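Side-chain contacts in methylocystis parvus OBBP MbnE (Methylocystis parvus OBBP, PDB 5ICQ), which probably binds the copper-chelating compound methanobactin in the periplasm, as a solute-binding protein of family 5 that serves methanobactin transport: residues G63-V68 against G235-L240; D264-R269 against G281-R286; F342-D347 against L422-A427; G401-P406 against V560-F565. One frame throughout, in Å; residues are numbered along the deposited sequence.

Contact 1: G63-V68 against G235-L240. With SO4 (sulfate ion), chain B.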
loop_
_atom_site.group_PDB
_atom_site.type_symbol
_atom_site.label_atom_id
_atom_site.label_comp_id
_atom_site.label_asym_id
_atom_site.label_seq_id
_atom_site.Cartn_x
_atom_site.Cartn_y
_atom_site.Cartn_z
ATOM N N GLY A 63 -14.178 -26.951 -5.054
ATOM C CA GLY A 63 -13.612 -27.804 -6.081
ATOM C C GLY A 63 -12.875 -27.011 -7.143
ATOM O O GLY A 63 -12.951 -25.786 -7.219
ATOM N N GLY A 64 -12.144 -27.754 -7.968
ATOM C CA GLY A 64 -11.522 -27.200 -9.152
ATOM C C GLY A 64 -10.136 -26.634 -8.898
ATOM O O GLY A 64 -9.690 -26.454 -7.761
ATOM N N ARG A 65 -9.436 -26.355 -9.998
ATOM C CA ARG A 65 -8.105 -25.768 -9.959
ATOM C C ARG A 65 -8.159 -24.344 -10.493
ATOM O O ARG A 65 -8.643 -24.115 -11.606
ATOM C CB ARG A 65 -7.115 -26.592 -10.785
ATOM C CG ARG A 65 -5.750 -25.917 -10.979
ATOM C CD ARG A 65 -4.750 -26.806 -11.747
ATOM N NE ARG A 65 -4.395 -28.015 -11.005
ATOM C CZ ARG A 65 -3.319 -28.756 -11.252
ATOM N NH1 ARG A 65 -2.483 -28.405 -12.222
ATOM N NH2 ARG A 65 -3.069 -29.846 -10.528
ATOM N N LEU A 66 -7.659 -23.391 -9.710
ATOM C CA LEU A 66 -7.479 -22.025 -10.199
ATOM C C LEU A 66 -6.081 -21.885 -10.782
ATOM O O LEU A 66 -5.100 -22.260 -10.137
ATOM C CB LEU A 66 -7.671 -21.003 -9.078
ATOM C CG LEU A 66 -7.375 -19.529 -9.400
ATOM C CD1 LEU A 66 -8.402 -18.958 -10.400
ATOM C CD2 LEU A 66 -7.350 -18.706 -8.110
ATOM N N ARG A 67 -5.987 -21.342 -11.995
ATOM C CA ARG A 67 -4.699 -21.075 -12.620
ATOM C C ARG A 67 -4.440 -19.580 -12.538
ATOM O O ARG A 67 -5.142 -18.782 -13.177
ATOM C CB ARG A 67 -4.650 -21.563 -14.067
ATOM C CG ARG A 67 -4.614 -23.086 -14.220
ATOM C CD ARG A 67 -6.017 -23.654 -14.305
ATOM N NE ARG A 67 -6.826 -22.887 -15.245
ATOM C CZ ARG A 67 -6.799 -23.040 -16.563
ATOM N NH1 ARG A 67 -6.011 -23.955 -17.116
ATOM N NH2 ARG A 67 -7.569 -22.275 -17.328
ATOM N N VAL A 68 -3.425 -19.223 -11.752
ATOM C CA VAL A 68 -3.006 -17.853 -11.482
ATOM C C VAL A 68 -1.696 -17.599 -12.213
ATOM O O VAL A 68 -0.817 -18.470 -12.249
ATOM C CB VAL A 68 -2.833 -17.648 -9.960
ATOM C CG1 VAL A 68 -2.080 -16.370 -9.658
ATOM C CG2 VAL A 68 -4.188 -17.657 -9.271
ATOM N N GLY A 235 11.082 -20.706 -9.890
ATOM C CA GLY A 235 10.916 -19.764 -10.976
ATOM C C GLY A 235 9.855 -20.118 -11.989
ATOM O O GLY A 235 9.709 -19.400 -12.986
ATOM N N ALA A 236 9.106 -21.198 -11.776
ATOM C CA ALA A 236 8.149 -21.673 -12.766
ATOM C C ALA A 236 6.748 -21.780 -12.185
ATOM O O ALA A 236 5.825 -21.144 -12.706
ATOM C CB ALA A 236 8.597 -23.023 -13.337
ATOM N N ARG A 237 6.556 -22.561 -11.123
ATOM C CA ARG A 237 5.204 -22.747 -10.614
ATOM C C ARG A 237 5.247 -23.126 -9.142
ATOM O O ARG A 237 6.209 -23.731 -8.662
ATOM C CB ARG A 237 4.431 -23.805 -11.418
ATOM C CG ARG A 237 4.931 -25.232 -11.290
ATOM C CD ARG A 237 4.095 -26.041 -10.293
ATOM N NE ARG A 237 2.757 -26.322 -10.804
ATOM C CZ ARG A 237 2.276 -27.538 -11.040
ATOM N NH1 ARG A 237 3.015 -28.619 -10.804
ATOM N NH2 ARG A 237 1.043 -27.674 -11.498
ATOM N N LEU A 238 4.186 -22.737 -8.440
ATOM C CA LEU A 238 3.907 -23.173 -7.078
ATOM C C LEU A 238 2.497 -23.741 -7.081
ATOM O O LEU A 238 1.558 -23.053 -7.493
ATOM C CB LEU A 238 4.030 -22.001 -6.102
ATOM C CG LEU A 238 3.571 -22.257 -4.668
ATOM C CD1 LEU A 238 4.437 -23.341 -4.048
ATOM C CD2 LEU A 238 3.614 -20.967 -3.835
ATOM N N LEU A 239 2.348 -25.000 -6.684
ATOM C CA LEU A 239 1.041 -25.650 -6.645
ATOM C C LEU A 239 0.592 -25.816 -5.200
ATOM O O LEU A 239 1.279 -26.460 -4.394
ATOM C CB LEU A 239 1.063 -27.007 -7.348
ATOM C CG LEU A 239 -0.281 -27.759 -7.326
ATOM C CD1 LEU A 239 -1.347 -27.039 -8.158
ATOM C CD2 LEU A 239 -0.122 -29.208 -7.790
ATOM N N LEU A 240 -0.558 -25.239 -4.882
ATOM C CA LEU A 240 -1.191 -25.376 -3.582
ATOM C C LEU A 240 -2.352 -26.350 -3.697
ATOM O O LEU A 240 -3.093 -26.327 -4.679
ATOM C CB LEU A 240 -1.713 -24.029 -3.085
ATOM C CG LEU A 240 -0.689 -22.903 -3.039
ATOM C CD1 LEU A 240 -1.332 -21.656 -2.458
ATOM C CD2 LEU A 240 0.528 -23.339 -2.227
HETATM S S SO4 B . 0.171 -31.154 -12.252
HETATM O O1 SO4 B . 0.834 -31.861 -11.164
HETATM O O2 SO4 B . 1.147 -30.473 -13.094
HETATM O O3 SO4 B . -0.581 -32.095 -13.079
HETATM O O4 SO4 B . -0.740 -30.179 -11.673
#

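Contact 2: D264-R269 against G281-R286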
loop_
_atom_site.group_PDB
_atom_site.type_symbol
_atom_site.label_atom_id
_atom_site.label_comp_id
_atom_site.label_asym_id
_atom_site.label_seq_id
_atom_site.Cartn_x
_atom_site.Cartn_y
_atom_site.Cartn_z
ATOM N N ASP A 264 -2.776 -23.123 -8.782
ATOM C CA ASP A 264 -1.512 -23.254 -9.504
ATOM C C ASP A 264 -1.017 -21.860 -9.864
ATOM O O ASP A 264 -1.606 -21.185 -10.718
ATOM C CB ASP A 264 -1.684 -24.120 -10.749
ATOM C CG ASP A 264 -0.360 -24.386 -11.466
ATOM O OD1 ASP A 264 0.708 -24.291 -10.818
ATOM O OD2 ASP A 264 -0.388 -24.692 -12.676
ATOM N N LEU A 265 0.050 -21.422 -9.196
ATOM C CA LEU A 265 0.630 -20.101 -9.418
ATOM C C LEU A 265 1.783 -20.251 -10.403
ATOM O O LEU A 265 2.828 -20.808 -10.057
ATOM C CB LEU A 265 1.118 -19.476 -8.111
ATOM C CG LEU A 265 0.033 -19.191 -7.062
ATOM C CD1 LEU A 265 -0.080 -20.341 -6.070
ATOM C CD2 LEU A 265 0.289 -17.880 -6.333
ATOM N N GLN A 266 1.600 -19.742 -11.618
ATOM C CA GLN A 266 2.601 -19.851 -12.674
ATOM C C GLN A 266 3.256 -18.499 -12.914
ATOM O O GLN A 266 2.573 -17.472 -12.968
ATOM C CB GLN A 266 1.984 -20.340 -13.982
ATOM C CG GLN A 266 1.197 -21.625 -13.888
ATOM C CD GLN A 266 0.553 -21.971 -15.218
ATOM O OE1 GLN A 266 0.990 -21.495 -16.262
ATOM N NE2 GLN A 266 -0.485 -22.798 -15.185
ATOM N N TYR A 267 4.577 -18.511 -13.085
ATOM C CA TYR A 267 5.358 -17.297 -13.259
ATOM C C TYR A 267 5.786 -17.150 -14.715
ATOM O O TYR A 267 6.133 -18.136 -15.373
ATOM C CB TYR A 267 6.577 -17.295 -12.326
ATOM C CG TYR A 267 6.201 -16.894 -10.914
ATOM C CD1 TYR A 267 5.547 -17.785 -10.066
ATOM C CD2 TYR A 267 6.470 -15.620 -10.442
ATOM C CE1 TYR A 267 5.186 -17.417 -8.786
ATOM C CE2 TYR A 267 6.111 -15.241 -9.156
ATOM C CZ TYR A 267 5.474 -16.153 -8.334
ATOM O OH TYR A 267 5.118 -15.782 -7.060
ATOM N N PHE A 268 5.750 -15.911 -15.206
ATOM C CA PHE A 268 5.962 -15.615 -16.616
ATOM C C PHE A 268 7.016 -14.528 -16.773
ATOM O O PHE A 268 7.023 -13.546 -16.025
ATOM C CB PHE A 268 4.651 -15.169 -17.305
ATOM C CG PHE A 268 3.656 -16.286 -17.503
ATOM C CD1 PHE A 268 2.787 -16.647 -16.485
ATOM C CD2 PHE A 268 3.598 -16.980 -18.706
ATOM C CE1 PHE A 268 1.877 -17.681 -16.669
ATOM C CE2 PHE A 268 2.692 -18.015 -18.895
ATOM C CZ PHE A 268 1.831 -18.368 -17.870
ATOM N N ARG A 269 7.878 -14.717 -17.778
ATOM C CA ARG A 269 8.935 -13.804 -18.214
ATOM C C ARG A 269 8.554 -12.334 -18.104
ATOM O O ARG A 269 9.164 -11.579 -17.340
ATOM C CB ARG A 269 9.321 -14.091 -19.675
ATOM C CG ARG A 269 10.081 -15.392 -19.940
ATOM C CD ARG A 269 9.227 -16.634 -19.707
ATOM N NE ARG A 269 8.046 -16.677 -20.566
ATOM C CZ ARG A 269 7.058 -17.556 -20.428
ATOM N NH1 ARG A 269 7.103 -18.462 -19.460
ATOM N NH2 ARG A 269 6.024 -17.532 -21.258
ATOM N N GLY A 281 -6.471 -19.046 -22.604
ATOM C CA GLY A 281 -7.279 -19.798 -21.661
ATOM C C GLY A 281 -6.498 -20.629 -20.666
ATOM O O GLY A 281 -7.093 -21.480 -19.992
ATOM N N LEU A 282 -5.189 -20.405 -20.554
ATOM C CA LEU A 282 -4.336 -21.121 -19.613
ATOM C C LEU A 282 -4.262 -20.451 -18.251
ATOM O O LEU A 282 -3.799 -21.076 -17.290
ATOM C CB LEU A 282 -2.915 -21.235 -20.166
ATOM C CG LEU A 282 -2.745 -21.803 -21.574
ATOM C CD1 LEU A 282 -1.289 -21.691 -22.003
ATOM C CD2 LEU A 282 -3.222 -23.245 -21.621
ATOM N N ILE A 283 -4.678 -19.194 -18.158
ATOM C CA ILE A 283 -4.669 -18.430 -16.917
ATOM C C ILE A 283 -6.065 -17.859 -16.736
ATOM O O ILE A 283 -6.660 -17.357 -17.693
ATOM C CB ILE A 283 -3.602 -17.314 -16.960
ATOM C CG1 ILE A 283 -2.198 -17.922 -17.074
ATOM C CG2 ILE A 283 -3.701 -16.402 -15.726
ATOM C CD1 ILE A 283 -1.792 -18.821 -15.879
ATOM N N ASP A 284 -6.584 -17.920 -15.507
ATOM C CA ASP A 284 -7.994 -17.654 -15.250
ATOM C C ASP A 284 -8.308 -16.201 -14.896
ATOM O O ASP A 284 -9.490 -15.827 -14.892
ATOM C CB ASP A 284 -8.483 -18.577 -14.122
ATOM C CG ASP A 284 -8.553 -20.038 -14.559
ATOM O OD1 ASP A 284 -8.977 -20.284 -15.706
ATOM O OD2 ASP A 284 -8.184 -20.932 -13.766
ATOM N N TYR A 285 -7.303 -15.378 -14.617
ATOM C CA TYR A 285 -7.508 -14.063 -14.020
ATOM C C TYR A 285 -6.287 -13.198 -14.300
ATOM O O TYR A 285 -5.160 -13.698 -14.284
ATOM C CB TYR A 285 -7.728 -14.179 -12.497
ATOM C CG TYR A 285 -7.876 -12.842 -11.800
ATOM C CD1 TYR A 285 -6.761 -12.140 -11.356
ATOM C CD2 TYR A 285 -9.136 -12.276 -11.598
ATOM C CE1 TYR A 285 -6.886 -10.919 -10.739
ATOM C CE2 TYR A 285 -9.268 -11.046 -10.964
ATOM C CZ TYR A 285 -8.136 -10.376 -10.552
ATOM O OH TYR A 285 -8.239 -9.158 -9.933
ATOM N N ARG A 286 -6.508 -11.904 -14.530
ATOM C CA ARG A 286 -5.396 -10.967 -14.618
ATOM C C ARG A 286 -5.847 -9.577 -14.188
ATOM O O ARG A 286 -7.014 -9.197 -14.354
ATOM C CB ARG A 286 -4.794 -10.919 -16.035
ATOM C CG ARG A 286 -5.735 -10.448 -17.130
ATOM C CD ARG A 286 -5.034 -10.461 -18.506
ATOM N NE ARG A 286 -4.212 -9.273 -18.724
ATOM C CZ ARG A 286 -2.883 -9.221 -18.630
ATOM N NH1 ARG A 286 -2.175 -10.305 -18.320
ATOM N NH2 ARG A 286 -2.257 -8.068 -18.856
HETATM O O HOH W 1 -2.217 -23.278 -17.441
#

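Contact 3: F342-D347 against L422-A427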
loop_
_atom_site.group_PDB
_atom_site.type_symbol
_atom_site.label_atom_id
_atom_site.label_comp_id
_atom_site.label_asym_id
_atom_site.label_seq_id
_atom_site.Cartn_x
_atom_site.Cartn_y
_atom_site.Cartn_z
ATOM N N PHE A 342 6.188 26.078 -9.789
ATOM C CA PHE A 342 6.644 25.071 -10.739
ATOM C C PHE A 342 5.577 24.009 -10.950
ATOM O O PHE A 342 5.394 23.509 -12.069
ATOM C CB PHE A 342 7.942 24.418 -10.261
ATOM C CG PHE A 342 9.184 25.193 -10.589
ATOM C CD1 PHE A 342 9.156 26.575 -10.716
ATOM C CD2 PHE A 342 10.394 24.526 -10.779
ATOM C CE1 PHE A 342 10.322 27.283 -11.011
ATOM C CE2 PHE A 342 11.557 25.224 -11.074
ATOM C CZ PHE A 342 11.522 26.607 -11.188
ATOM N N GLY A 343 4.851 23.667 -9.887
ATOM C CA GLY A 343 3.795 22.677 -10.002
ATOM C C GLY A 343 2.691 23.099 -10.946
ATOM O O GLY A 343 2.066 22.255 -11.589
ATOM N N MET A 344 2.441 24.406 -11.051
ATOM C CA MET A 344 1.413 24.916 -11.953
ATOM C C MET A 344 1.706 24.604 -13.406
ATOM O O MET A 344 0.794 24.649 -14.239
ATOM C CB MET A 344 1.291 26.431 -11.820
ATOM C CG MET A 344 0.721 26.900 -10.517
ATOM S SD MET A 344 0.728 28.704 -10.498
ATOM C CE MET A 344 0.010 28.961 -8.875
ATOM N N MET A 345 2.959 24.337 -13.740
ATOM C CA MET A 345 3.320 24.193 -15.137
ATOM C C MET A 345 3.184 22.769 -15.650
ATOM O O MET A 345 3.308 22.554 -16.858
ATOM C CB MET A 345 4.743 24.691 -15.355
ATOM C CG MET A 345 4.937 26.161 -14.981
ATOM S SD MET A 345 3.843 27.296 -15.878
ATOM C CE MET A 345 4.358 27.003 -17.573
ATOM N N PHE A 346 2.916 21.790 -14.789
ATOM C CA PHE A 346 2.746 20.426 -15.279
ATOM C C PHE A 346 1.385 20.287 -15.953
ATOM O O PHE A 346 0.355 20.548 -15.331
ATOM C CB PHE A 346 2.871 19.399 -14.154
ATOM C CG PHE A 346 2.680 17.988 -14.636
ATOM C CD1 PHE A 346 3.606 17.413 -15.493
ATOM C CD2 PHE A 346 1.561 17.259 -14.277
ATOM C CE1 PHE A 346 3.433 16.127 -15.971
ATOM C CE2 PHE A 346 1.385 15.970 -14.748
ATOM C CZ PHE A 346 2.321 15.405 -15.591
ATOM N N ASP A 347 1.375 19.851 -17.216
ATOM C CA ASP A 347 0.143 19.770 -18.007
ATOM C C ASP A 347 -0.314 18.313 -18.059
ATOM O O ASP A 347 0.057 17.555 -18.958
ATOM C CB ASP A 347 0.368 20.343 -19.402
ATOM C CG ASP A 347 -0.912 20.396 -20.227
ATOM O OD1 ASP A 347 -1.894 19.720 -19.863
ATOM O OD2 ASP A 347 -0.938 21.110 -21.246
ATOM N N LEU A 422 4.516 32.913 -12.876
ATOM C CA LEU A 422 5.499 33.995 -12.825
ATOM C C LEU A 422 5.189 34.991 -11.716
ATOM O O LEU A 422 6.112 35.529 -11.091
ATOM C CB LEU A 422 5.561 34.696 -14.186
ATOM C CG LEU A 422 6.195 33.829 -15.271
ATOM C CD1 LEU A 422 5.957 34.408 -16.666
ATOM C CD2 LEU A 422 7.685 33.686 -14.985
ATOM N N ASP A 423 3.906 35.254 -11.448
ATOM C CA ASP A 423 3.569 36.157 -10.352
ATOM C C ASP A 423 4.009 35.580 -9.014
ATOM O O ASP A 423 4.552 36.300 -8.167
ATOM C CB ASP A 423 2.063 36.456 -10.334
ATOM C CG ASP A 423 1.610 37.268 -11.538
ATOM O OD1 ASP A 423 2.466 37.786 -12.284
ATOM O OD2 ASP A 423 0.382 37.386 -11.740
ATOM N N LEU A 424 3.776 34.283 -8.796
ATOM C CA LEU A 424 4.252 33.641 -7.573
ATOM C C LEU A 424 5.769 33.678 -7.488
ATOM O O LEU A 424 6.341 33.951 -6.424
ATOM C CB LEU A 424 3.776 32.186 -7.512
ATOM C CG LEU A 424 2.730 31.770 -6.494
ATOM C CD1 LEU A 424 2.547 30.264 -6.551
ATOM C CD2 LEU A 424 3.111 32.235 -5.091
ATOM N N LEU A 425 6.441 33.351 -8.596
ATOM C CA LEU A 425 7.900 33.375 -8.615
ATOM C C LEU A 425 8.429 34.767 -8.296
ATOM O O LEU A 425 9.414 34.911 -7.564
ATOM C CB LEU A 425 8.406 32.887 -9.975
ATOM C CG LEU A 425 8.139 31.387 -10.177
ATOM C CD1 LEU A 425 8.197 30.964 -11.642
ATOM C CD2 LEU A 425 9.128 30.564 -9.305
ATOM N N ALA A 426 7.785 35.807 -8.834
ATOM C CA ALA A 426 8.205 37.176 -8.524
ATOM C C ALA A 426 8.143 37.446 -7.025
ATOM O O ALA A 426 9.058 38.054 -6.455
ATOM C CB ALA A 426 7.339 38.175 -9.301
ATOM N N ALA A 427 7.090 36.959 -6.360
ATOM C CA ALA A 427 7.000 37.077 -4.909
ATOM C C ALA A 427 8.114 36.310 -4.205
ATOM O O ALA A 427 8.565 36.720 -3.128
ATOM C CB ALA A 427 5.631 36.593 -4.433
#

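Contact 4: G401-P406 against V560-F565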
loop_
_atom_site.group_PDB
_atom_site.type_symbol
_atom_site.label_atom_id
_atom_site.label_comp_id
_atom_site.label_asym_id
_atom_site.label_seq_id
_atom_site.Cartn_x
_atom_site.Cartn_y
_atom_site.Cartn_z
ATOM N N GLY A 401 -10.739 24.030 1.128
ATOM C CA GLY A 401 -11.138 22.997 0.189
ATOM C C GLY A 401 -11.360 23.474 -1.232
ATOM O O GLY A 401 -12.107 22.840 -1.976
ATOM N N GLU A 402 -10.747 24.589 -1.625
ATOM C CA GLU A 402 -10.863 25.114 -2.979
ATOM C C GLU A 402 -9.701 24.723 -3.879
ATOM O O GLU A 402 -9.774 24.963 -5.090
ATOM C CB GLU A 402 -10.961 26.644 -2.955
ATOM C CG GLU A 402 -12.147 27.147 -2.172
ATOM C CD GLU A 402 -12.377 28.631 -2.366
ATOM O OE1 GLU A 402 -11.540 29.292 -3.020
ATOM O OE2 GLU A 402 -13.403 29.131 -1.868
ATOM N N TRP A 403 -8.635 24.154 -3.332
ATOM C CA TRP A 403 -7.434 23.907 -4.116
ATOM C C TRP A 403 -7.504 22.569 -4.847
ATOM O O TRP A 403 -8.049 21.585 -4.341
ATOM C CB TRP A 403 -6.190 23.933 -3.217
ATOM C CG TRP A 403 -4.913 23.702 -3.975
ATOM C CD1 TRP A 403 -4.146 24.654 -4.605
ATOM C CD2 TRP A 403 -4.260 22.445 -4.200
ATOM N NE1 TRP A 403 -3.050 24.058 -5.198
ATOM C CE2 TRP A 403 -3.098 22.706 -4.966
ATOM C CE3 TRP A 403 -4.534 21.124 -3.821
ATOM C CZ2 TRP A 403 -2.218 21.696 -5.357
ATOM C CZ3 TRP A 403 -3.655 20.123 -4.210
ATOM C CH2 TRP A 403 -2.516 20.414 -4.975
ATOM N N ARG A 404 -6.923 22.543 -6.044
ATOM C CA ARG A 404 -6.672 21.341 -6.822
ATOM C C ARG A 404 -5.375 21.566 -7.580
ATOM O O ARG A 404 -5.013 22.722 -7.836
ATOM C CB ARG A 404 -7.809 21.056 -7.818
ATOM C CG ARG A 404 -7.912 22.153 -8.885
ATOM C CD ARG A 404 -9.029 21.927 -9.902
ATOM N NE ARG A 404 -9.115 23.056 -10.829
ATOM C CZ ARG A 404 -9.992 23.154 -11.824
ATOM N NH1 ARG A 404 -10.866 22.183 -12.037
ATOM N NH2 ARG A 404 -9.986 24.225 -12.608
ATOM N N PRO A 405 -4.661 20.507 -7.963
ATOM C CA PRO A 405 -3.555 20.685 -8.902
ATOM C C PRO A 405 -4.066 21.396 -10.140
ATOM O O PRO A 405 -5.142 21.053 -10.647
ATOM C CB PRO A 405 -3.110 19.246 -9.218
ATOM C CG PRO A 405 -3.561 18.447 -8.032
ATOM C CD PRO A 405 -4.872 19.084 -7.636
ATOM N N PRO A 406 -3.365 22.426 -10.606
ATOM C CA PRO A 406 -3.893 23.250 -11.695
ATOM C C PRO A 406 -4.262 22.419 -12.913
ATOM O O PRO A 406 -3.579 21.457 -13.270
ATOM C CB PRO A 406 -2.742 24.214 -11.988
ATOM C CG PRO A 406 -2.081 24.375 -10.656
ATOM C CD PRO A 406 -2.161 23.021 -9.999
ATOM N N VAL A 560 -1.724 19.834 5.486
ATOM C CA VAL A 560 -0.365 20.295 5.780
ATOM C C VAL A 560 0.617 19.780 4.735
ATOM O O VAL A 560 1.473 20.526 4.247
ATOM C CB VAL A 560 0.044 19.872 7.203
ATOM C CG1 VAL A 560 1.518 20.187 7.454
ATOM C CG2 VAL A 560 -0.836 20.580 8.257
ATOM N N LEU A 561 0.515 18.500 4.370
ATOM C CA LEU A 561 1.396 17.964 3.331
ATOM C C LEU A 561 1.211 18.707 2.017
ATOM O O LEU A 561 2.190 19.095 1.367
ATOM C CB LEU A 561 1.122 16.477 3.124
ATOM C CG LEU A 561 1.545 15.514 4.231
ATOM C CD1 LEU A 561 1.223 14.076 3.793
ATOM C CD2 LEU A 561 3.043 15.671 4.524
ATOM N N LEU A 562 -0.039 18.876 1.586
ATOM C CA LEU A 562 -0.281 19.538 0.306
ATOM C C LEU A 562 0.219 20.976 0.327
ATOM O O LEU A 562 0.722 21.474 -0.687
ATOM C CB LEU A 562 -1.774 19.499 -0.040
ATOM C CG LEU A 562 -2.324 18.106 -0.349
ATOM C CD1 LEU A 562 -3.877 18.110 -0.375
ATOM C CD2 LEU A 562 -1.783 17.635 -1.696
ATOM N N SER A 563 0.062 21.665 1.467
ATOM C CA SER A 563 0.439 23.071 1.569
ATOM C C SER A 563 1.939 23.285 1.512
ATOM O O SER A 563 2.372 24.428 1.335
ATOM C CB SER A 563 -0.101 23.685 2.863
ATOM O OG SER A 563 -1.507 23.791 2.791
ATOM N N GLY A 564 2.732 22.231 1.673
ATOM C CA GLY A 564 4.166 22.348 1.514
ATOM C C GLY A 564 4.653 22.248 0.086
ATOM O O GLY A 564 5.799 22.619 -0.191
ATOM N N PHE A 565 3.812 21.768 -0.831
ATOM C CA PHE A 565 4.208 21.604 -2.229
ATOM C C PHE A 565 5.540 20.866 -2.327
ATOM O O PHE A 565 6.458 21.267 -3.051
ATOM C CB PHE A 565 4.246 22.965 -2.937
ATOM C CG PHE A 565 2.907 23.636 -2.932
ATOM C CD1 PHE A 565 1.966 23.314 -3.896
ATOM C CD2 PHE A 565 2.544 24.499 -1.895
ATOM C CE1 PHE A 565 0.690 23.891 -3.863
ATOM C CE2 PHE A 565 1.277 25.079 -1.856
ATOM C CZ PHE A 565 0.350 24.774 -2.840
#

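Contact 1: G63-V68 against G235-L240
Sulfate O4 is gripped by three N-H donors from two arginines. Arg65 NH1 lies 2.5 Å from O4 and Arg65 NH2 2.6 Å, so the two terminal nitrogens pinch one oxygen at the guanidinium edge. Arg237 NH2 adds a bond of 3.1 Å to the same O4, the straightest of the set at 158°, and a second one of 3.2 Å to O2. The anion bridges two strands, 65-71 and 237-242, of a mixed four-stranded sheet; strand 262-268 runs between them. It probably came from the crystallisation liquor. It lies at the surface and probably helps to offset the charges of the two guanidinium groups, whose planes stand 66° apart. Protein acids share that task: Arg65 pairs with Glu262, and Arg237 with Asp231 and Asp264. The Arg237 chain reaches the ion by bending at chi2 and chi3. Leu239 packs against both guanidinium groups, with CB over a face of Arg237 and CD1 over a face of Arg65, 4.1 Å from Arg65 CZ.

Contact 2: D264-R269 against G281-R286
Ile283 CD1 is the close-packed end of this contact. It touches Phe268 CE1 at 3.9 Å, and the neighbouring CG1 lies against both CE1 and CZ of the same ring. The methyl meets the ring obliquely. Ile283 and Phe268 reach toward each other from opposite directions. With CG1 anti to the carbonyl carbon (chi1 -63°), Ile283 sends CD1 toward the strand. Gln266 runs past Ile283 in the opposite sense and lays OE1 3.9 Å from the same CD1. Helix 271-279 connects strand 262-268 of the mixed four-stranded sheet to strand 285-288, which belongs to a different, antiparallel sheet. The helix closes in a Schellman motif at Gly281, and Phe268 also packs on its Leu274 and Ala277. The other side is looser and wetter. The exposed Leu282 side chain comes no nearer than 5.5 Å to the strand segment. Gln266 NE2 stays 4.3 Å from Leu282 O, and a water fills the step: NE2 donates to it at 2.9 Å, and the water donates to Leu282 O at 2.7 Å. The other bond of NE2 goes to Asp264 OD2, 3.1 Å away, which it meets from above the carboxylate plane. These two partners limit rotation of the amide.

Contact 3: F342-D347 against L422-A427
Leu424 and Leu425 bring helix 415-427 against Phe342 and Met344, on helix 336-343 and the turn leading out of it. They are adjacent in sequence, and each has its own partner. Leu422 and Asp423 open the segment with backbone bonds, as in a regular helix: Leu422 O accepts from Ala426 N, and Asp423 O from Ala427 N. Leu424 is the first to touch. Its CD1 meets the terminal methyl of Met344, with CD1 3.7 Å from Met344 CE. The two side chains cross at about a right angle. Met344 reaches this far because its chain is fully extended beyond CG, with chi2 177° and chi3 180°, so that the sulfur holds the methyl well out from the backbone. Leu425 follows and is buried. Its CD2 comes 3.9 Å from Phe342 CE1, obliquely to the ring, and these side chains also cross at about a right angle. Every link across the contact is apolar, and no hydrogen bond joins the two segments. On the other side, a type I turn from Gly343 to Phe346 leads to Asp347, the N-cap of helix 348-355. Leu424 and Leu425 also rest on helix 336-343, at Ala341 in both cases. Phe342 also meets Phe444 of strand 442-450 edge-to-face, and Phe346 reaches strand 567-572.

Contact 4: G401-P406 against V560-F565
Trp403 overlaps Phe565 and Leu562 with different parts of its indole. The pair of rings is an offset edge-to-face stack, with the edge of Phe565 toward the indole face. The planes are 79° apart, and the centroids of the Trp403 five-membered ring and the Phe565 ring lie 5.8 Å apart. The contact joins the loop between helices 396-399 and 415-427 to the last part of helix 547-563 and the residues after it. Phe565 CE1 does most of the touching. It is 3.9 Å from Trp403 CZ2 and 4.0 Å from Trp403 NE1. The indole reaches across from the loop with CG anti to the backbone N (chi1 -179°), while its far benzene corner, CZ3, meets Leu562 CD2 at 4.0 Å. Leu562 and Phe565 thus share the indole: the phenylalanine takes the pyrrole side and CZ2, and the leucine takes CZ3. The contact is apolar, with no hydrogen bond between the segments. Phe565 is the first residue past the helix to leave helical angles and has positive phi. Its backbone N still bonds to Leu562 O. Trp403 and Phe565 also both touch Glu397 of helix 396-399. The indole has a further neighbour in its own loop, Pro405 N, 3.6 Å above the plane toward the rim. The Phe565 ring carries Leu562 O over its centre, 3.6 Å above the plane.

The four contacts form two groups on the chain. Contacts 1 and 2 have centres about 8 Å apart and share a sheet: strand 262-268 of contact 2 lies between the two strands of contact 1. They are tied by the salt bridge from Arg67 NE to Asp284 OD2, 2.8 Å long. Contacts 3 and 4 have centres about 14 Å apart and meet where Met344 CA packs on Pro406 CG at 3.8 Å; their segments alternate along the chain. The centres of contacts 1 and 3 are about 53 Å apart, on opposite sides of the chain's centre. No methanobactin accompanies these contacts; the bound group is the sulfate of contact 1.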